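Kelch domain-containing protein (Colletotrichum graminicola M1.001, PDB 5C86) probably oxidises primary alcohols to aldehydes at a copper site, as a fungal alcohol oxidase of the galactose oxidase and glyoxal oxidase family (AA5). Local coordinates at residues W39-T49 and D61-F72; W31-W39 and L353-F363. All blocks are in the same frame, centred on the assembly; numbering follows the deposited sequence.

Interaction 1 (W39-T49 and D61-F72); sequences WTTAGNGKTYT and DAIVQNTQHDMF
A classic beta bulge interrupts the hairpin of strands 47-52 and 63-66: Q65 and N66 both face T47. The evidence is the register. T47 N bonds N66 O (2.8 Å), whereas T47 O receives only weak bonds from the N-H groups of Q65 and N66; beyond the bulge, T49 and I63 form a regular antiparallel hydrogen-bonded pair.

Side chains add bonds within the hairpin and to the residues that follow it. A chi1 of -46° puts T47 OG1 opposite its own carbonyl carbon, where it donates to H69 O (2.7 Å) and accepts from M71 N (2.8 Å); two bonds thus fix the rotation of this buried hydroxyl. T49 OG1 gives its proton to Q65 OE1 (2.6 Å), approaching 27° out of the amide carbonyl plane. V64 CG2 sits over one face of the Y48 ring, 3.5 Å from CZ of Y48.

In the loops, N44 N reaches the anti lone pair of D70 OD2 (2.9 Å), an oxygen that also accepts from G34 N. The W39 five-membered ring and F72 form an offset stack, planes at 20°, with W39 CB over the centre of the phenyl face.

Strand 28-31 flanks strand 47-52, its L29 and W31 touching T49, while Q65 NE2 bonds E104 O and S106 O.

Interaction 2 (W31-W39 and L353-F363); sequences WSSGWPNRW and LCGANCKENHF
N37 O accepts a hydrogen bond from G355 N across segments 31-39 and 353-363, at 3.0 Å, with the donor in the carbonyl plane and an N-H...O angle of 148°. Polar bonds inside the second segment shape the surface that meets the first. N361 OD1 accepts from C354 N on an in-plane lone pair (2.9 Å), and N361 ND2 donates to G355 O, so one side-chain amide holds C354 through its N-H and G355 through its carbonyl. An edge-on approach brings L353 O into the indole plane of W39, 3.0 Å from both CD1 and NE1 of that ring.

Both segments are loops of a beta-propeller, the fold expected of a Kelch protein: the first follows strand 28-31, and the second links strands 346-350 and 364-369 of a four-stranded antiparallel sheet. Type II and type I turns, G355-C358 and C358-N361, fold the second loop back on itself; C354 and C358 are the cysteines of a known disulfide of this protein, both modelled here in two conformers.

Apolar contact centres on L353. Its chi1 of -158° carries CG toward segment 31-39, and chi2 of 73° turns CD1 to the N37-R38 peptide, 3.4 Å from R38 N, and CD2 to W39, 3.8 Å from CD1 of the indole. The edge of the F363 ring meets N37 through CZ, 3.9 Å from N37 CB, and R38 CB rests 3.5 Å from G355 CA.

Overall arrangement
Interactions 1 and 2 share W39, and their centres lie about 12 Å apart. Segment 31-39 also meets interaction 1 directly: besides the link from G34 to D70, Y48 N lies 2.9 Å from S33 O, a backbone hydrogen bond. Both contacts approach the copper site, whose ligands seen with metal bound include Y120, H335 and H423; no copper is bound here. From interaction 1, the F72 side chain comes within about 3 Å of that of H335 and about 4 Å of that of Y120. From interaction 2, L353 lies about 4 Å from H335, side chain to side chain. Together these distances place F72 and L353 beside H335, consistent with a second-shell position.

Interaction 1 (W39-T49 and D61-F72)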
loop_
_atom_site.group_PDB
_atom_site.type_symbol
_atom_site.label_atom_id
_atom_site.label_comp_id
_atom_site.label_asym_id
_atom_site.label_seq_id
_atom_site.Cartn_x
_atom_site.Cartn_y
_atom_site.Cartn_z
ATOM N N TRP A 39 -17.216 -14.984 -1.636
ATOM C CA TRP A 39 -17.690 -13.768 -1.003
ATOM C C TRP A 39 -19.123 -13.514 -1.413
ATOM O O TRP A 39 -19.553 -14.112 -2.439
ATOM C CB TRP A 39 -16.822 -12.500 -1.393
ATOM C CG TRP A 39 -16.904 -12.311 -2.870
ATOM C CD1 TRP A 39 -16.129 -12.910 -3.772
ATOM C CD2 TRP A 39 -17.820 -11.470 -3.590
ATOM N NE1 TRP A 39 -16.509 -12.542 -5.060
ATOM C CE2 TRP A 39 -17.562 -11.681 -4.972
ATOM C CE3 TRP A 39 -18.837 -10.611 -3.219
ATOM C CZ2 TRP A 39 -18.286 -11.025 -5.983
ATOM C CZ3 TRP A 39 -19.579 -9.961 -4.230
ATOM C CH2 TRP A 39 -19.284 -10.222 -5.608
ATOM N N THR A 40 -19.823 -12.681 -0.663
ATOM C CA THR A 40 -21.087 -12.061 -1.100
ATOM C C THR A 40 -21.124 -10.647 -0.752
ATOM O O THR A 40 -20.317 -10.167 0.103
ATOM C CB THR A 40 -22.354 -12.727 -0.429
ATOM O OG1 THR A 40 -22.354 -12.460 0.977
ATOM C CG2 THR A 40 -22.378 -14.199 -0.757
ATOM N N THR A 41 -22.017 -9.856 -1.372
ATOM C CA THR A 41 -22.081 -8.438 -1.047
ATOM C C THR A 41 -22.398 -8.239 0.429
ATOM O O THR A 41 -21.860 -7.334 1.099
ATOM C CB THR A 41 -23.072 -7.700 -1.975
ATOM O OG1 THR A 41 -22.617 -7.838 -3.314
ATOM C CG2 THR A 41 -23.165 -6.244 -1.610
ATOM N N ALA A 42 -23.350 -9.042 0.959
ATOM C CA ALA A 42 -23.747 -8.910 2.346
ATOM C C ALA A 42 -22.752 -9.485 3.292
ATOM O O ALA A 42 -22.734 -9.061 4.441
ATOM C CB ALA A 42 -25.078 -9.662 2.579
ATOM N N GLY A 43 -21.994 -10.451 2.836
ATOM C CA GLY A 43 -20.976 -11.071 3.643
ATOM C C GLY A 43 -21.518 -12.165 4.582
ATOM O O GLY A 43 -22.711 -12.484 4.615
ATOM N N ASN A 44 -20.623 -12.716 5.361
ATOM C CA ASN A 44 -20.917 -13.812 6.288
ATOM C C ASN A 44 -20.736 -13.389 7.738
ATOM O O ASN A 44 -20.626 -14.290 8.597
ATOM C CB ASN A 44 -20.063 -15.007 5.947
ATOM C CG ASN A 44 -20.704 -16.359 6.331
ATOM O OD1 ASN A 44 -21.911 -16.419 6.530
ATOM N ND2 ASN A 44 -19.919 -17.415 6.384
ATOM N N GLY A 45 -20.735 -12.078 8.041
ATOM C CA GLY A 45 -20.618 -11.487 9.357
ATOM C C GLY A 45 -19.312 -11.783 10.125
ATOM O O GLY A 45 -19.275 -11.738 11.319
ATOM N N LYS A 46 -18.261 -12.165 9.402
ATOM C CA LYS A 46 -17.018 -12.616 10.025
ATOM C C LYS A 46 -15.955 -12.629 8.944
ATOM O O LYS A 46 -16.285 -12.554 7.766
ATOM C CB LYS A 46 -17.223 -14.036 10.656
ATOM C CG LYS A 46 -17.351 -15.156 9.661
ATOM C CD LYS A 46 -17.989 -16.402 10.358
ATOM C CE LYS A 46 -17.813 -17.614 9.483
ATOM N NZ LYS A 46 -18.460 -18.839 10.086
ATOM N N THR A 47 -14.700 -12.760 9.362
ATOM C CA THR A 47 -13.592 -12.936 8.410
ATOM C C THR A 47 -12.633 -14.022 8.780
ATOM O O THR A 47 -12.201 -14.055 9.973
ATOM C CB THR A 47 -12.784 -11.574 8.283
ATOM O OG1 THR A 47 -13.644 -10.464 8.142
ATOM C CG2 THR A 47 -11.766 -11.668 7.158
ATOM N N TYR A 48 -12.257 -14.797 7.804
ATOM C CA TYR A 48 -11.186 -15.768 7.849
ATOM C C TYR A 48 -9.847 -15.077 7.560
ATOM O O TYR A 48 -9.734 -14.367 6.583
ATOM C CB TYR A 48 -11.375 -16.914 6.903
ATOM C CG TYR A 48 -12.403 -17.890 7.420
ATOM C CD1 TYR A 48 -13.758 -17.702 7.157
ATOM C CD2 TYR A 48 -11.998 -19.004 8.182
ATOM C CE1 TYR A 48 -14.710 -18.652 7.620
ATOM C CE2 TYR A 48 -12.930 -19.926 8.657
ATOM C CZ TYR A 48 -14.272 -19.743 8.358
ATOM O OH TYR A 48 -15.214 -20.641 8.830
ATOM N N THR A 49 -8.828 -15.429 8.358
ATOM C CA THR A 49 -7.451 -14.875 8.226
ATOM C C THR A 49 -6.465 -15.965 8.339
ATOM O O THR A 49 -6.742 -17.064 8.929
ATOM C CB THR A 49 -7.147 -13.735 9.186
ATOM O OG1 THR A 49 -6.843 -14.266 10.504
ATOM C CG2 THR A 49 -8.228 -12.708 9.278
ATOM N N ASP A 61 -3.244 -22.169 10.096
ATOM C CA ASP A 61 -4.547 -22.550 9.637
ATOM C C ASP A 61 -5.468 -21.337 9.618
ATOM O O ASP A 61 -5.337 -20.380 10.421
ATOM C CB ASP A 61 -5.157 -23.636 10.577
ATOM C CG ASP A 61 -4.312 -24.911 10.658
ATOM O OD1 ASP A 61 -3.753 -25.402 9.656
ATOM O OD2 ASP A 61 -4.243 -25.468 11.769
ATOM N N ALA A 62 -6.490 -21.408 8.771
ATOM C CA ALA A 62 -7.429 -20.314 8.687
ATOM C C ALA A 62 -8.231 -20.227 9.959
ATOM O O ALA A 62 -8.733 -21.265 10.437
ATOM C CB ALA A 62 -8.345 -20.476 7.474
ATOM N N ILE A 63 -8.324 -19.052 10.555
ATOM C CA ILE A 63 -9.172 -18.825 11.693
ATOM C C ILE A 63 -10.164 -17.724 11.462
ATOM O O ILE A 63 -9.907 -16.784 10.687
ATOM C CB ILE A 63 -8.369 -18.534 13.006
ATOM C CG1 ILE A 63 -7.729 -17.147 12.982
ATOM C CG2 ILE A 63 -7.309 -19.648 13.212
ATOM C CD1 ILE A 63 -6.783 -16.833 14.146
ATOM N N VAL A 64 -11.269 -17.762 12.202
ATOM C CA VAL A 64 -12.194 -16.713 12.266
ATOM C C VAL A 64 -11.732 -15.643 13.218
ATOM O O VAL A 64 -12.057 -15.578 14.412
ATOM C CB VAL A 64 -13.667 -17.164 12.540
ATOM C CG1 VAL A 64 -14.568 -15.936 12.606
ATOM C CG2 VAL A 64 -14.122 -18.104 11.476
ATOM N N GLN A 65 -10.902 -14.734 12.694
ATOM C CA GLN A 65 -10.189 -13.855 13.594
ATOM C C GLN A 65 -11.015 -12.648 13.858
ATOM O O GLN A 65 -10.780 -11.946 14.823
ATOM C CB GLN A 65 -8.818 -13.428 12.987
ATOM C CG GLN A 65 -7.896 -12.883 14.055
ATOM C CD GLN A 65 -6.652 -12.255 13.480
ATOM O OE1 GLN A 65 -6.417 -12.323 12.248
ATOM N NE2 GLN A 65 -5.816 -11.683 14.356
ATOM N N ASN A 66 -12.020 -12.371 12.979
ATOM C CA ASN A 66 -12.925 -11.312 13.194
ATOM C C ASN A 66 -14.346 -11.914 13.189
ATOM O O ASN A 66 -14.763 -12.466 12.193
ATOM C CB ASN A 66 -12.831 -10.230 12.078
ATOM C CG ASN A 66 -13.582 -9.001 12.446
ATOM O OD1 ASN A 66 -14.602 -9.058 13.167
ATOM N ND2 ASN A 66 -13.105 -7.839 12.053
ATOM N N THR A 67 -14.998 -11.835 14.357
ATOM C CA THR A 67 -16.312 -12.503 14.540
ATOM C C THR A 67 -17.493 -11.627 14.277
ATOM O O THR A 67 -18.634 -12.145 14.367
ATOM C CB THR A 67 -16.440 -13.007 16.046
ATOM O OG1 THR A 67 -16.597 -11.892 16.968
ATOM C CG2 THR A 67 -15.326 -13.938 16.338
ATOM N N GLN A 68 -17.309 -10.338 14.017
ATOM C CA GLN A 68 -18.357 -9.343 13.826
ATOM C C GLN A 68 -18.446 -8.634 12.440
ATOM O O GLN A 68 -19.430 -7.979 12.153
ATOM C CB GLN A 68 -18.225 -8.237 14.854
ATOM C CG GLN A 68 -18.452 -8.745 16.301
ATOM C CD GLN A 68 -18.474 -7.649 17.381
ATOM O OE1 GLN A 68 -19.187 -6.629 17.301
ATOM N NE2 GLN A 68 -17.656 -7.853 18.409
ATOM N N HIS A 69 -17.352 -8.687 11.661
ATOM C CA HIS A 69 -17.164 -7.866 10.429
ATOM C C HIS A 69 -16.598 -8.810 9.415
ATOM O O HIS A 69 -15.594 -9.520 9.676
ATOM C CB HIS A 69 -16.208 -6.725 10.814
ATOM C CG HIS A 69 -15.900 -5.714 9.762
ATOM N ND1 HIS A 69 -15.158 -4.589 10.090
ATOM C CD2 HIS A 69 -16.201 -5.606 8.447
ATOM C CE1 HIS A 69 -14.991 -3.844 9.013
ATOM N NE2 HIS A 69 -15.661 -4.394 8.025
ATOM N N ASP A 70 -17.276 -8.886 8.240
ATOM C CA ASP A 70 -16.734 -9.530 7.054
ATOM C C ASP A 70 -15.992 -8.443 6.275
ATOM O O ASP A 70 -16.615 -7.492 5.763
ATOM C CB ASP A 70 -17.881 -10.053 6.126
ATOM C CG ASP A 70 -17.359 -10.894 5.006
ATOM O OD1 ASP A 70 -16.256 -10.530 4.462
ATOM O OD2 ASP A 70 -17.937 -11.913 4.580
ATOM N N MET A 71 -14.665 -8.519 6.375
ATOM C CA MET A 71 -13.786 -7.465 5.938
ATOM C C MET A 71 -13.361 -7.551 4.452
ATOM O O MET A 71 -12.315 -7.021 4.062
ATOM C CB MET A 71 -12.537 -7.437 6.843
ATOM C CG MET A 71 -12.822 -7.081 8.276
ATOM S SD MET A 71 -11.346 -6.890 9.309
ATOM C CE MET A 71 -10.658 -8.411 9.029
ATOM N N PHE A 72 -14.154 -8.203 3.642
ATOM C CA PHE A 72 -13.985 -8.267 2.209
ATOM C C PHE A 72 -14.362 -6.895 1.636
ATOM O O PHE A 72 -15.311 -6.279 2.047
ATOM C CB PHE A 72 -14.898 -9.313 1.602
ATOM C CG PHE A 72 -14.835 -9.363 0.127
ATOM C CD1 PHE A 72 -13.719 -9.798 -0.505
ATOM C CD2 PHE A 72 -15.939 -8.941 -0.628
ATOM C CE1 PHE A 72 -13.652 -9.795 -1.885
ATOM C CE2 PHE A 72 -15.897 -8.976 -2.001
ATOM C CZ PHE A 72 -14.755 -9.391 -2.650
HETATM O O HOH W 1 -18.112 -11.532 1.642
#

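Interaction 2 (W31-W39 and L353-F363)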
loop_
_atom_site.group_PDB
_atom_site.type_symbol
_atom_site.label_atom_id
_atom_site.label_comp_id
_atom_site.label_asym_id
_atom_site.label_seq_id
_atom_site.Cartn_x
_atom_site.Cartn_y
_atom_site.Cartn_z
ATOM N N TRP A 31 -6.207 -11.957 4.506
ATOM C CA TRP A 31 -7.611 -12.312 4.743
ATOM C C TRP A 31 -8.402 -12.291 3.458
ATOM O O TRP A 31 -8.048 -11.671 2.475
ATOM C CB TRP A 31 -8.285 -11.459 5.777
ATOM C CG TRP A 31 -8.573 -10.005 5.483
ATOM C CD1 TRP A 31 -9.699 -9.519 4.914
ATOM C CD2 TRP A 31 -7.744 -8.866 5.777
ATOM N NE1 TRP A 31 -9.683 -8.168 4.870
ATOM C CE2 TRP A 31 -8.469 -7.740 5.372
ATOM C CE3 TRP A 31 -6.461 -8.701 6.329
ATOM C CZ2 TRP A 31 -7.993 -6.420 5.497
ATOM C CZ3 TRP A 31 -5.960 -7.372 6.463
ATOM C CH2 TRP A 31 -6.751 -6.259 6.077
ATOM N N SER A 32 -9.534 -13.031 3.453
ATOM C CA SER A 32 -10.447 -13.152 2.274
ATOM C C SER A 32 -11.727 -12.450 2.610
ATOM O O SER A 32 -11.998 -11.332 2.161
ATOM C CB SER A 32 -10.630 -14.603 1.894
ATOM O OG SER A 32 -11.009 -15.423 3.055
ATOM N N SER A 33 -12.587 -13.089 3.431
ATOM C CA SER A 33 -13.967 -12.690 3.672
ATOM C C SER A 33 -14.500 -13.658 4.752
ATOM O O SER A 33 -13.708 -14.422 5.344
ATOM C CB SER A 33 -14.810 -12.885 2.416
ATOM O OG SER A 33 -14.774 -14.222 2.031
ATOM N N GLY A 34 -15.830 -13.719 4.818
ATOM C CA GLY A 34 -16.495 -14.794 5.630
ATOM C C GLY A 34 -16.413 -16.173 5.101
ATOM O O GLY A 34 -16.936 -17.092 5.771
ATOM N N TRP A 35 -15.789 -16.372 3.987
ATOM C CA TRP A 35 -15.398 -17.687 3.485
ATOM C C TRP A 35 -13.957 -17.694 3.051
ATOM O O TRP A 35 -13.378 -16.655 2.681
ATOM C CB TRP A 35 -16.220 -18.092 2.269
ATOM C CG TRP A 35 -17.725 -18.147 2.546
ATOM C CD1 TRP A 35 -18.461 -19.296 2.835
ATOM C CD2 TRP A 35 -18.660 -17.060 2.517
ATOM N NE1 TRP A 35 -19.774 -18.942 3.043
ATOM C CE2 TRP A 35 -19.932 -17.582 2.847
ATOM C CE3 TRP A 35 -18.552 -15.676 2.307
ATOM C CZ2 TRP A 35 -21.086 -16.748 2.943
ATOM C CZ3 TRP A 35 -19.687 -14.849 2.360
ATOM C CH2 TRP A 35 -20.970 -15.410 2.662
ATOM N N PRO A 36 -13.356 -18.861 2.925
ATOM C CA PRO A 36 -11.971 -18.952 2.391
ATOM C C PRO A 36 -11.810 -18.707 0.883
ATOM O O PRO A 36 -10.715 -18.402 0.351
ATOM C CB PRO A 36 -11.579 -20.425 2.717
ATOM C CG PRO A 36 -12.940 -21.080 2.971
ATOM C CD PRO A 36 -13.789 -20.084 3.620
ATOM N N ASN A 37 -12.892 -18.986 0.133
ATOM C CA ASN A 37 -12.855 -19.145 -1.278
ATOM C C ASN A 37 -14.004 -18.427 -2.065
ATOM O O ASN A 37 -14.130 -18.649 -3.261
ATOM C CB ASN A 37 -12.911 -20.636 -1.603
ATOM C CG ASN A 37 -14.193 -21.294 -1.063
ATOM O OD1 ASN A 37 -15.028 -20.685 -0.404
ATOM N ND2 ASN A 37 -14.264 -22.577 -1.251
ATOM N N ARG A 38 -14.800 -17.589 -1.455
ATOM C CA ARG A 38 -15.828 -16.915 -2.238
ATOM C C ARG A 38 -16.235 -15.817 -1.288
ATOM O O ARG A 38 -15.617 -15.710 -0.306
ATOM C CB ARG A 38 -16.949 -17.925 -2.585
ATOM C CG ARG A 38 -17.511 -18.588 -1.339
ATOM C CD ARG A 38 -18.182 -19.892 -1.743
ATOM N NE ARG A 38 -19.078 -20.496 -0.764
ATOM C CZ ARG A 38 -18.721 -21.501 0.026
ATOM N NH1 ARG A 38 -17.475 -21.910 -0.031
ATOM N NH2 ARG A 38 -19.590 -22.064 0.890
ATOM N N TRP A 39 -17.216 -14.984 -1.636
ATOM C CA TRP A 39 -17.690 -13.768 -1.003
ATOM C C TRP A 39 -19.123 -13.514 -1.413
ATOM O O TRP A 39 -19.553 -14.112 -2.439
ATOM C CB TRP A 39 -16.822 -12.500 -1.393
ATOM C CG TRP A 39 -16.904 -12.311 -2.870
ATOM C CD1 TRP A 39 -16.129 -12.910 -3.772
ATOM C CD2 TRP A 39 -17.820 -11.470 -3.590
ATOM N NE1 TRP A 39 -16.509 -12.542 -5.060
ATOM C CE2 TRP A 39 -17.562 -11.681 -4.972
ATOM C CE3 TRP A 39 -18.837 -10.611 -3.219
ATOM C CZ2 TRP A 39 -18.286 -11.025 -5.983
ATOM C CZ3 TRP A 39 -19.579 -9.961 -4.230
ATOM C CH2 TRP A 39 -19.284 -10.222 -5.608
ATOM N N LEU A 353 -11.144 -15.473 -5.738
ATOM C CA LEU A 353 -12.152 -15.454 -4.720
ATOM C C LEU A 353 -13.519 -15.455 -5.441
ATOM O O LEU A 353 -14.256 -14.485 -5.427
ATOM C CB LEU A 353 -12.079 -14.280 -3.664
ATOM C CG LEU A 353 -12.795 -14.567 -2.340
ATOM C CD1 LEU A 353 -12.054 -15.587 -1.457
ATOM C CD2 LEU A 353 -13.061 -13.333 -1.513
ATOM N N CYS A 354 -13.835 -16.565 -6.070
ATOM C CA CYS A 354 -15.014 -16.609 -6.916
ATOM C C CYS A 354 -15.724 -17.932 -6.923
ATOM O O CYS A 354 -16.361 -18.282 -7.920
ATOM C CB CYS A 354 -14.595 -16.214 -8.310
ATOM S SG CYS A 354 -12.997 -16.846 -8.845
ATOM N N GLY A 355 -15.622 -18.644 -5.820
ATOM C CA GLY A 355 -16.502 -19.818 -5.518
ATOM C C GLY A 355 -15.725 -21.068 -5.212
ATOM O O GLY A 355 -14.585 -21.169 -5.463
ATOM N N ALA A 356 -16.390 -22.097 -4.694
ATOM C CA ALA A 356 -15.744 -23.409 -4.533
ATOM C C ALA A 356 -15.336 -24.062 -5.879
ATOM O O ALA A 356 -16.077 -24.076 -6.883
ATOM C CB ALA A 356 -16.699 -24.357 -3.735
ATOM N N ASN A 357 -14.125 -24.593 -5.938
ATOM C CA ASN A 357 -13.579 -25.180 -7.168
ATOM C C ASN A 357 -13.541 -24.251 -8.338
ATOM O O ASN A 357 -13.626 -24.712 -9.475
ATOM C CB ASN A 357 -14.368 -26.450 -7.630
ATOM C CG ASN A 357 -14.308 -27.583 -6.635
ATOM O OD1 ASN A 357 -13.396 -27.649 -5.812
ATOM N ND2 ASN A 357 -15.295 -28.512 -6.715
ATOM N N CYS A 358 -13.452 -22.945 -8.086
ATOM C CA CYS A 358 -13.342 -21.954 -9.159
ATOM C C CYS A 358 -11.871 -21.966 -9.593
ATOM O O CYS A 358 -10.973 -21.786 -8.760
ATOM C CB CYS A 358 -13.829 -20.606 -8.625
ATOM S SG CYS A 358 -13.784 -19.259 -9.803
ATOM N N LYS A 359 -11.602 -22.201 -10.877
ATOM C CA LYS A 359 -10.277 -22.271 -11.378
ATOM C C LYS A 359 -9.543 -20.894 -11.283
ATOM O O LYS A 359 -8.337 -20.902 -11.256
ATOM C CB LYS A 359 -10.280 -22.822 -12.793
ATOM C CG LYS A 359 -10.817 -21.859 -13.851
ATOM C CD LYS A 359 -10.885 -22.513 -15.236
ATOM C CE LYS A 359 -11.163 -21.467 -16.332
ATOM N NZ LYS A 359 -12.534 -20.825 -16.231
ATOM N N GLU A 360 -10.269 -19.778 -11.214
ATOM C CA GLU A 360 -9.611 -18.464 -11.028
ATOM C C GLU A 360 -9.133 -18.233 -9.598
ATOM O O GLU A 360 -8.490 -17.209 -9.375
ATOM C CB GLU A 360 -10.537 -17.332 -11.500
ATOM C CG GLU A 360 -10.621 -17.326 -13.017
ATOM C CD GLU A 360 -11.596 -18.366 -13.574
ATOM O OE1 GLU A 360 -12.603 -18.654 -12.868
ATOM O OE2 GLU A 360 -11.357 -18.858 -14.709
ATOM N N ASN A 361 -9.463 -19.061 -8.605
ATOM C CA ASN A 361 -8.969 -18.866 -7.264
ATOM C C ASN A 361 -7.503 -19.239 -7.197
ATOM O O ASN A 361 -7.057 -20.343 -7.615
ATOM C CB ASN A 361 -9.636 -19.792 -6.296
ATOM C CG ASN A 361 -10.990 -19.414 -5.960
ATOM O OD1 ASN A 361 -11.417 -18.229 -5.931
ATOM N ND2 ASN A 361 -11.737 -20.446 -5.557
ATOM N N HIS A 362 -6.685 -18.288 -6.711
ATOM C CA HIS A 362 -5.275 -18.587 -6.497
ATOM C C HIS A 362 -4.931 -18.394 -5.038
ATOM O O HIS A 362 -4.881 -17.248 -4.517
ATOM C CB HIS A 362 -4.471 -17.679 -7.418
ATOM C CG HIS A 362 -4.821 -17.847 -8.850
ATOM N ND1 HIS A 362 -4.708 -19.068 -9.487
ATOM C CD2 HIS A 362 -5.343 -16.989 -9.766
ATOM C CE1 HIS A 362 -5.141 -18.956 -10.727
ATOM N NE2 HIS A 362 -5.505 -17.707 -10.929
ATOM N N PHE A 363 -4.720 -19.496 -4.308
ATOM C CA PHE A 363 -4.482 -19.431 -2.842
ATOM C C PHE A 363 -2.996 -19.141 -2.559
ATOM O O PHE A 363 -2.571 -19.113 -1.449
ATOM C CB PHE A 363 -4.941 -20.721 -2.107
ATOM C CG PHE A 363 -6.434 -20.966 -2.139
ATOM C CD1 PHE A 363 -7.011 -21.553 -3.276
ATOM C CD2 PHE A 363 -7.231 -20.634 -1.072
ATOM C CE1 PHE A 363 -8.394 -21.786 -3.300
ATOM C CE2 PHE A 363 -8.594 -20.861 -1.090
ATOM C CZ PHE A 363 -9.135 -21.439 -2.240
HETATM O O HOH W 2 -12.164 -23.962 -3.139
#